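Local coordinates for lysozyme (Meretrix lusoria, PDB 4PJ2), which hydrolyses the beta-1,4 linkages of bacterial peptidoglycan, lysing Gram-positive bacteria, and also cleaves chitin, at the interface of chains B and A. Residues are numbered along the deposited sequence; one frame, centred on the assembly and turned at random. Chains: chain A, Lysozyme; chain B, Putative exported protein.

The interface of chains B and A. Residues chain B 87, 89, 111; chain A 94-95, 104-105.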
# COMPACT_ATOMS: atom_id res chain seq x y z
N GLY B 87 2.43 -3.25 -8.05
CA GLY B 87 3.25 -4.29 -7.46
C GLY B 87 2.70 -4.85 -6.17
O GLY B 87 3.09 -5.94 -5.75
N TYR B 89 3.22 -4.35 -3.12
CA TYR B 89 4.26 -4.74 -2.18
C TYR B 89 3.77 -4.60 -0.74
O TYR B 89 3.05 -3.65 -0.38
CB TYR B 89 5.52 -3.91 -2.37
CG TYR B 89 6.02 -4.00 -3.79
CD1 TYR B 89 6.58 -5.18 -4.28
CD2 TYR B 89 5.94 -2.92 -4.66
CE1 TYR B 89 7.02 -5.29 -5.58
CE2 TYR B 89 6.40 -3.03 -5.97
CZ TYR B 89 6.94 -4.23 -6.42
OH TYR B 89 7.40 -4.41 -7.70
N GLY B 111 8.69 -3.73 1.07
CA GLY B 111 9.09 -4.11 -0.27
C GLY B 111 8.95 -5.59 -0.54
O GLY B 111 9.60 -6.12 -1.46
N ASN A 94 4.08 1.34 -10.24
CA ASN A 94 4.32 0.02 -9.67
C ASN A 94 4.38 0.05 -8.14
O ASN A 94 3.98 -0.91 -7.50
CB ASN A 94 5.63 -0.52 -10.23
CG ASN A 94 5.94 -1.93 -9.76
OD1 ASN A 94 7.00 -2.19 -9.21
ND2 ASN A 94 4.99 -2.83 -9.96
N GLY A 95 4.88 1.16 -7.59
CA GLY A 95 5.20 1.22 -6.18
C GLY A 95 4.43 2.18 -5.31
O GLY A 95 4.70 2.24 -4.12
N SER A 104 12.13 -1.63 -4.36
CA SER A 104 11.20 -2.66 -4.81
C SER A 104 10.72 -2.48 -6.24
O SER A 104 10.22 -3.42 -6.84
CB SER A 104 9.98 -2.71 -3.90
OG SER A 104 9.32 -1.45 -3.93
N THR A 105 10.84 -1.27 -6.79
CA THR A 105 10.38 -0.98 -8.14
C THR A 105 11.52 -0.90 -9.18
O THR A 105 11.26 -0.61 -10.33
CB THR A 105 9.63 0.38 -8.17
OG1 THR A 105 10.54 1.41 -7.79
CG2 THR A 105 8.42 0.36 -7.23
O HOH W 1 5.53 -5.82 -9.74
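B:Tyr89, on a loop of the inhibitor PliI, lays one face of its ring against A:Ser104 of the lysozyme and turns its hydroxyl edge to A:Asn94, a compact example of an inhibitor occupying what is probably a substrate-binding surface. The side chain amide of A:Asn94 meets the ring at its edge and stands almost perpendicular to it, the two planes 88° apart. OD1, the amide oxygen, lies in the plane of the ring and accepts a hydrogen bond from the phenol OH of B:Tyr89 at 2.7 Å; the hydroxyl is tilted 15° from the amide plane. The other branch of the same amide, ND2, binds a water at 3.0 Å that also contacts the phenol OH, closing a small ring of polar contacts. The backbone O of A:Ser104 sits over the phenol OH, 3.1 Å away, a polar contact and at most a weak, poorly directed bond. With its amide carbon CG anti to the backbone N (chi1 -176°), A:Asn94 reaches the phenol while its own carbonyl O, near the end of helix 86-95, accepts a hydrogen bond from B:Gly87 N at 2.9 Å. On the same ring face as that serine O, A:Ser104 CB makes a central CH-pi contact, 3.9 Å from the centroid; the inhibitor's own B:Gly87 O covers the opposite face. B:Gly111 CA packs against the same serine CB at 4.0 Å. A:Asn94 and A:Gly95 are probably part of the substrate-binding site, and the patch centre lies about 9 Å from A:Glu18, the predicted proton donor; PliI bound here probably obstructs substrate access to the lysozyme.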